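ALDH21) (Physcomitrella patens subsp. patens, PDB 5MZ5) oxidises succinic semialdehyde to succinate with NADP(+) as the coenzyme, as a member of the aldehyde dehydrogenase family. Local coordinates at the interface of chains A and B and the interface of chains A and C. Numbering follows the deposited sequence. Chains: chain A/B/C, ALDH21).

The three contacts belong to two kinds of interface in a four-chain deposited assembly. Contact 1 joins chains A and B through the end of helix 130-151 and the loop after it. Contacts 2 and 3 both join A to C, with centres of their C-alpha atoms about 37 Å apart. Contact 1 lies about 31 Å from contact 2 and about 23 Å from contact 3. They share no residue. Chain A thus meets two neighbours with different surfaces, as expected if the assembly is a dimer of dimers. The centres lie about 17 to 21 Å from A:Glu285, the predicted active-site residue.

Contact 1: the interface of chains A and B. Residues chain A 146, 149-150, 152-153, 155; chain B 146, 149-150, 153, 155.
A:Arg153 and B:Arg153 each reach across a two-fold axis to two carboxylates of the partner chain, in a reciprocal charged patch. Each arginine buries 89 Å². The chain of A:Arg153 is extended from CG to NE (chi2 166°), which carries its guanidinium over to B:Glu149 and B:Glu150 on helix 130-151. NH1 of A:Arg153 forms a hydrogen-bonded salt bridge with OE1 of B:Glu149 at 2.8 Å. This oxygen is met on its anti side, 32° out of the carboxylate plane. A:Arg153 NH1 also donates to the backbone O of A:Glu149 at 2.8 Å. NH2 makes another such salt bridge to OE1 of B:Glu150, met from above the carboxylate plane. NE adds a weak bond there. Acceptors from both chains lie in the guanidinium plane at its edge, which probably fixes its rotation. Water 1 links B:Glu150 OE1 to the phenol OH of A:Tyr155, at 2.7 Å from each, and is also hydrogen-bonded to A:Arg153 NE. The twin set holds B:Arg153 to A:Glu149 and A:Glu150. NE of A:Arg153 and NE of B:Arg153 are 4.0 Å apart; any repulsion is probably offset by the glutamates. The interface may belong to a native tetramer. The CG methylenes of A:Glu149 and B:Glu149 touch at 3.4 Å.

Contact 2: the interface of chains A and C. Residues chain A 278-281; chain C 271, 274, 489.
The indole of C:Trp271 carries the aliphatic chain of A:Lys279 over one face. At its edge, in plane, lies CD of C:Lys274 from its own helix, 267-276. The lysine and the tryptophan side chains cross at about a right angle. CG of A:Lys279 sits over the six-membered ring, 3.9 Å from its centroid. CD sits over the five-membered ring in the same way. Both are CH-pi contacts. The A:Lys279 chain is extended beyond CG (chi2 -170°), which keeps its methylenes running across the ring system. A:Lys279 buries 68 Å², more than any other residue here. The backbone O of A:Lys279 is 3.5 Å from CZ3 of C:Trp271, at the far end of the six-membered ring.

Beside the indole, C:Lys274 reaches into the loop 278-280 of chain A. Its chain is extended until it bends at the last torsion (chi4 -81°), which turns the amine toward two backbone carbonyls. NZ of C:Lys274 donates to O of A:Gly278 at 2.8 Å, in the carbonyl plane. It also donates to O of A:Lys280, here tilted 33° from that plane. The amine thus ties together two carbonyls of one loop and is likely to hold its shape. The loop leads into strand 281-285, whose far end is A:Glu285. This A-C interface is perhaps the dimer usual for the family. A looser apolar contact lies further along, where CG of A:Lys281 is 4.1 Å from CG2 of C:Ile489.

Contact 3: the interface of chains A and C. Residues chain A 303, 307, 468-470, 474, 476; chain C 167, 170, 508-510.
The carboxylate oxygen OD2 of A:Asp470 is gripped by arginines from both chains. NH2 of C:Arg510 forms a hydrogen-bonded salt bridge with A:Asp470 OD2 at 2.8 Å, nearly along its C-O axis. NE of C:Arg510 adds a weak bond. Within chain A, A:Arg307 NH1 makes a salt bridge to the syn lone pair of A:Asp470 OD2 at 3.0 Å. The two guanidinium planes are 81° apart, and the shared carboxylate probably offsets their like charges. C:Arg510 buries 115 Å². Its chain bends at chi2 (106°) and chi3 (49°), which folds the guanidinium back over C:Leu170, whose CD2 lies 3.6 Å above its plane. OH of A:Tyr303 lies 3.3 Å from CD of C:Arg510, the side chains crossing at about a right angle. An alanine here would probably leave A:Asp470 without its partner from chain C and open a gap beside A:Tyr303.

Strand 502-510 of chain C runs parallel to strand 465-468 of chain A, extending a sheet across the interface. A:Leu468 N donates a hydrogen bond to C:Val508 O at 2.8 Å, and C:Arg510 N donates one to A:Leu468 O at 3.1 Å. Beside it, A:Leu474 and C:Leu170 meet tip to tip. CG2 of A:Val476 packs 3.7 Å from CD1 of C:Leu170.

Contact 1: the interface of chains A and B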
# COMPACT_ATOMS: atom_id res chain seq x y z
N VAL A 146 -12.07 1.64 -15.56
CA VAL A 146 -11.32 1.30 -14.34
C VAL A 146 -10.14 0.38 -14.74
O VAL A 146 -9.02 0.59 -14.28
CB VAL A 146 -12.20 0.67 -13.22
CG1 VAL A 146 -11.34 0.16 -12.06
CG2 VAL A 146 -13.25 1.66 -12.70
N GLU A 149 -7.21 2.20 -16.38
CA GLU A 149 -6.43 2.91 -15.36
C GLU A 149 -5.60 1.98 -14.51
O GLU A 149 -4.49 2.34 -14.12
CB GLU A 149 -7.35 3.78 -14.49
CG GLU A 149 -8.05 4.82 -15.33
CD GLU A 149 -9.25 5.49 -14.71
OE1 GLU A 149 -9.55 5.24 -13.51
OE2 GLU A 149 -9.92 6.25 -15.44
N GLU A 150 -6.14 0.79 -14.20
CA GLU A 150 -5.45 -0.23 -13.42
C GLU A 150 -4.32 -0.92 -14.20
O GLU A 150 -3.34 -1.33 -13.59
CB GLU A 150 -6.44 -1.27 -12.87
CG GLU A 150 -7.39 -0.75 -11.80
CD GLU A 150 -6.80 -0.18 -10.52
OE1 GLU A 150 -7.48 0.65 -9.88
OE2 GLU A 150 -5.67 -0.58 -10.14
N VAL A 152 -1.97 0.27 -15.98
CA VAL A 152 -0.72 1.03 -15.83
C VAL A 152 -0.35 1.22 -14.35
O VAL A 152 0.56 1.98 -14.05
CB VAL A 152 -0.73 2.38 -16.63
CG1 VAL A 152 -0.68 2.14 -18.13
CG2 VAL A 152 -1.93 3.27 -16.25
N ARG A 153 -1.01 0.49 -13.44
CA ARG A 153 -0.80 0.60 -11.99
C ARG A 153 -0.57 -0.73 -11.30
O ARG A 153 -0.88 -0.85 -10.11
CB ARG A 153 -2.03 1.25 -11.33
CG ARG A 153 -1.97 2.72 -11.38
CD ARG A 153 -3.31 3.38 -11.06
NE ARG A 153 -3.08 4.81 -11.16
CZ ARG A 153 -3.17 5.49 -12.29
NH1 ARG A 153 -3.63 4.91 -13.39
NH2 ARG A 153 -2.83 6.78 -12.31
N TYR A 155 1.61 -2.47 -9.41
CA TYR A 155 2.79 -2.22 -8.59
C TYR A 155 3.34 -3.47 -7.96
O TYR A 155 2.62 -4.45 -7.72
CB TYR A 155 2.48 -1.17 -7.49
CG TYR A 155 2.04 0.17 -8.03
CD1 TYR A 155 2.78 0.84 -9.00
CD2 TYR A 155 0.86 0.77 -7.58
CE1 TYR A 155 2.38 2.07 -9.50
CE2 TYR A 155 0.46 2.02 -8.06
CZ TYR A 155 1.22 2.67 -9.02
OH TYR A 155 0.82 3.88 -9.53
N VAL B 146 -2.75 11.29 -16.03
CA VAL B 146 -2.34 10.61 -14.79
C VAL B 146 -3.15 11.23 -13.62
O VAL B 146 -3.65 10.47 -12.78
CB VAL B 146 -0.80 10.67 -14.52
CG1 VAL B 146 -0.45 10.12 -13.13
CG2 VAL B 146 -0.01 9.92 -15.59
N GLU B 149 -6.76 10.02 -13.41
CA GLU B 149 -6.81 8.66 -12.86
C GLU B 149 -6.54 8.63 -11.37
O GLU B 149 -7.13 7.81 -10.66
CB GLU B 149 -5.84 7.75 -13.63
CG GLU B 149 -6.23 7.66 -15.09
CD GLU B 149 -5.19 7.12 -16.03
OE1 GLU B 149 -4.12 6.66 -15.57
OE2 GLU B 149 -5.44 7.17 -17.26
N GLU B 150 -5.64 9.50 -10.90
CA GLU B 150 -5.29 9.61 -9.50
C GLU B 150 -6.40 10.27 -8.67
O GLU B 150 -6.55 9.92 -7.49
CB GLU B 150 -3.96 10.35 -9.32
CG GLU B 150 -2.72 9.59 -9.79
CD GLU B 150 -2.42 8.23 -9.16
OE1 GLU B 150 -1.75 7.42 -9.83
OE2 GLU B 150 -2.84 7.99 -8.00
N ARG B 153 -8.58 7.84 -6.92
CA ARG B 153 -7.77 6.85 -6.20
C ARG B 153 -7.11 7.37 -4.94
O ARG B 153 -6.06 6.85 -4.56
CB ARG B 153 -6.65 6.32 -7.12
CG ARG B 153 -7.10 5.21 -7.96
CD ARG B 153 -6.13 4.89 -9.09
NE ARG B 153 -6.72 3.79 -9.83
CZ ARG B 153 -7.60 3.94 -10.80
NH1 ARG B 153 -7.88 5.16 -11.26
NH2 ARG B 153 -8.18 2.89 -11.36
N TYR B 155 -6.76 6.98 -1.60
CA TYR B 155 -7.07 5.97 -0.60
C TYR B 155 -6.68 6.39 0.79
O TYR B 155 -5.78 7.21 0.98
CB TYR B 155 -6.41 4.62 -0.95
CG TYR B 155 -6.86 4.05 -2.28
CD1 TYR B 155 -8.21 3.90 -2.58
CD2 TYR B 155 -5.93 3.66 -3.24
CE1 TYR B 155 -8.63 3.37 -3.80
CE2 TYR B 155 -6.34 3.10 -4.46
CZ TYR B 155 -7.69 2.97 -4.73
OH TYR B 155 -8.14 2.46 -5.93
O HOH W 1 -1.46 5.02 -8.63
O HOH W 2 -6.32 1.76 -7.76

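Contact 2: the interface of chains A and C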
# COMPACT_ATOMS: atom_id res chain seq x y z
N GLY A 278 -9.55 -29.60 -11.79
CA GLY A 278 -8.18 -30.11 -11.81
C GLY A 278 -7.25 -29.17 -11.06
O GLY A 278 -7.63 -28.59 -10.05
N LYS A 279 -6.05 -28.95 -11.61
CA LYS A 279 -4.98 -28.15 -10.97
C LYS A 279 -5.15 -26.62 -11.00
O LYS A 279 -4.61 -25.95 -10.13
CB LYS A 279 -3.61 -28.53 -11.57
CG LYS A 279 -3.27 -30.00 -11.36
CD LYS A 279 -1.84 -30.33 -11.72
CE LYS A 279 -1.68 -31.82 -11.86
NZ LYS A 279 -0.32 -32.17 -12.32
N LYS A 280 -5.87 -26.08 -11.98
CA LYS A 280 -6.07 -24.64 -12.13
C LYS A 280 -6.74 -23.94 -10.93
O LYS A 280 -7.52 -24.56 -10.18
CB LYS A 280 -6.91 -24.34 -13.41
CG LYS A 280 -8.33 -24.94 -13.37
CD LYS A 280 -9.24 -24.55 -14.55
CE LYS A 280 -8.92 -25.18 -15.89
NZ LYS A 280 -8.77 -26.65 -15.82
N LYS A 281 -6.48 -22.63 -10.80
CA LYS A 281 -7.14 -21.79 -9.82
C LYS A 281 -8.60 -21.58 -10.28
O LYS A 281 -8.92 -21.66 -11.47
CB LYS A 281 -6.42 -20.44 -9.66
CG LYS A 281 -5.14 -20.55 -8.85
CD LYS A 281 -4.63 -19.19 -8.40
CE LYS A 281 -3.19 -19.26 -8.01
NZ LYS A 281 -2.75 -18.06 -7.25
N TRP C 271 -2.70 -32.54 -4.97
CA TRP C 271 -3.63 -32.33 -6.09
C TRP C 271 -4.92 -33.14 -5.96
O TRP C 271 -6.00 -32.64 -6.30
CB TRP C 271 -2.96 -32.58 -7.45
CG TRP C 271 -1.88 -31.56 -7.74
CD1 TRP C 271 -0.56 -31.83 -7.94
CD2 TRP C 271 -2.02 -30.13 -7.82
NE1 TRP C 271 0.12 -30.67 -8.16
CE2 TRP C 271 -0.74 -29.61 -8.10
CE3 TRP C 271 -3.11 -29.24 -7.69
CZ2 TRP C 271 -0.51 -28.23 -8.26
CZ3 TRP C 271 -2.87 -27.87 -7.83
CH2 TRP C 271 -1.59 -27.38 -8.11
N LYS C 274 -7.03 -31.30 -3.32
CA LYS C 274 -7.65 -30.13 -3.94
C LYS C 274 -8.92 -30.56 -4.71
O LYS C 274 -9.96 -29.90 -4.59
CB LYS C 274 -6.66 -29.42 -4.89
CG LYS C 274 -7.21 -28.12 -5.51
CD LYS C 274 -6.26 -27.55 -6.55
CE LYS C 274 -6.72 -26.24 -7.15
NZ LYS C 274 -7.73 -26.45 -8.22
N ILE C 489 -0.27 -24.06 -5.30
CA ILE C 489 -1.07 -22.85 -5.47
C ILE C 489 -0.96 -21.98 -4.22
O ILE C 489 -0.94 -22.50 -3.11
CB ILE C 489 -2.56 -23.10 -5.92
CG1 ILE C 489 -3.26 -24.15 -5.04
CG2 ILE C 489 -2.66 -23.48 -7.42
CD1 ILE C 489 -4.75 -23.92 -4.97

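Contact 3: the interface of chains A and C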
# COMPACT_ATOMS: atom_id res chain seq x y z
N TYR A 303 -37.23 8.28 0.53
CA TYR A 303 -35.97 7.80 0.01
C TYR A 303 -35.72 6.34 0.40
O TYR A 303 -35.25 5.57 -0.43
CB TYR A 303 -34.79 8.69 0.42
CG TYR A 303 -33.52 8.33 -0.30
CD1 TYR A 303 -33.27 8.77 -1.60
CD2 TYR A 303 -32.58 7.47 0.27
CE1 TYR A 303 -32.12 8.40 -2.29
CE2 TYR A 303 -31.41 7.12 -0.40
CZ TYR A 303 -31.19 7.57 -1.69
OH TYR A 303 -30.07 7.20 -2.39
N ARG A 307 -35.34 3.10 -2.28
CA ARG A 307 -34.16 2.23 -2.29
C ARG A 307 -34.53 0.78 -2.03
O ARG A 307 -33.92 -0.11 -2.61
CB ARG A 307 -33.07 2.75 -1.33
CG ARG A 307 -32.59 4.16 -1.68
CD ARG A 307 -31.49 4.18 -2.71
NE ARG A 307 -31.99 4.04 -4.08
CZ ARG A 307 -31.28 3.51 -5.08
NH1 ARG A 307 -30.05 3.05 -4.87
NH2 ARG A 307 -31.80 3.43 -6.30
N LEU A 468 -24.66 0.25 3.72
CA LEU A 468 -25.11 1.15 4.76
C LEU A 468 -25.95 2.30 4.17
O LEU A 468 -25.46 3.10 3.37
CB LEU A 468 -23.89 1.67 5.57
CG LEU A 468 -24.15 2.62 6.76
CD1 LEU A 468 -25.22 2.06 7.75
CD2 LEU A 468 -22.84 2.93 7.48
N ASN A 469 -27.22 2.34 4.58
CA ASN A 469 -28.25 3.32 4.19
C ASN A 469 -28.57 3.28 2.69
O ASN A 469 -28.77 4.29 2.01
CB ASN A 469 -27.92 4.72 4.73
CG ASN A 469 -27.97 4.69 6.23
OD1 ASN A 469 -28.71 3.90 6.82
ND2 ASN A 469 -27.13 5.46 6.90
N ASP A 470 -28.66 2.06 2.20
CA ASP A 470 -29.10 1.64 0.87
C ASP A 470 -29.36 0.14 1.01
O ASP A 470 -28.94 -0.49 1.99
CB ASP A 470 -28.11 1.99 -0.27
CG ASP A 470 -28.74 2.09 -1.66
OD1 ASP A 470 -29.81 1.49 -1.88
OD2 ASP A 470 -28.15 2.77 -2.52
N LEU A 474 -26.88 -2.70 -4.18
CA LEU A 474 -25.87 -1.74 -4.61
C LEU A 474 -24.51 -2.37 -4.91
O LEU A 474 -23.96 -3.10 -4.09
CB LEU A 474 -25.75 -0.59 -3.59
CG LEU A 474 -24.78 0.56 -3.92
CD1 LEU A 474 -25.20 1.31 -5.19
CD2 LEU A 474 -24.71 1.53 -2.75
N VAL A 476 -20.75 -0.96 -6.83
CA VAL A 476 -19.87 -0.03 -7.53
C VAL A 476 -18.87 -0.95 -8.25
O VAL A 476 -18.33 -1.87 -7.64
CB VAL A 476 -19.18 1.02 -6.61
CG1 VAL A 476 -18.32 1.98 -7.43
CG2 VAL A 476 -20.23 1.80 -5.82
N ASN C 167 -22.52 7.03 -9.01
CA ASN C 167 -21.98 6.61 -7.72
C ASN C 167 -21.72 7.75 -6.74
O ASN C 167 -21.03 7.56 -5.76
CB ASN C 167 -20.73 5.77 -7.94
CG ASN C 167 -20.98 4.54 -8.76
OD1 ASN C 167 -21.84 3.72 -8.44
ND2 ASN C 167 -20.24 4.40 -9.84
N LEU C 170 -20.95 8.02 -2.45
CA LEU C 170 -20.54 6.68 -2.03
C LEU C 170 -19.08 6.62 -1.62
O LEU C 170 -18.20 7.20 -2.26
CB LEU C 170 -20.85 5.62 -3.10
CG LEU C 170 -22.35 5.46 -3.52
CD1 LEU C 170 -22.52 4.34 -4.50
CD2 LEU C 170 -23.27 5.20 -2.31
N VAL C 508 -20.12 -0.37 2.24
CA VAL C 508 -20.42 0.65 1.23
C VAL C 508 -21.35 1.63 1.92
O VAL C 508 -22.44 1.25 2.34
CB VAL C 508 -20.99 0.09 -0.11
CG1 VAL C 508 -21.27 1.22 -1.11
CG2 VAL C 508 -20.03 -0.93 -0.74
N MET C 509 -20.90 2.89 2.05
CA MET C 509 -21.60 3.93 2.79
C MET C 509 -22.21 5.00 1.90
O MET C 509 -21.49 5.72 1.21
CB MET C 509 -20.64 4.54 3.81
CG MET C 509 -19.84 3.49 4.60
SD MET C 509 -18.38 4.23 5.41
CE MET C 509 -19.15 4.91 6.83
N ARG C 510 -23.54 5.13 1.96
CA ARG C 510 -24.31 6.09 1.19
C ARG C 510 -24.62 7.35 2.01
O ARG C 510 -25.37 7.29 2.99
CB ARG C 510 -25.56 5.41 0.59
CG ARG C 510 -26.78 6.30 0.36
CD ARG C 510 -27.05 6.66 -1.07
NE ARG C 510 -27.05 5.51 -1.99
CZ ARG C 510 -26.72 5.62 -3.27
NH1 ARG C 510 -26.39 6.80 -3.77
NH2 ARG C 510 -26.71 4.56 -4.05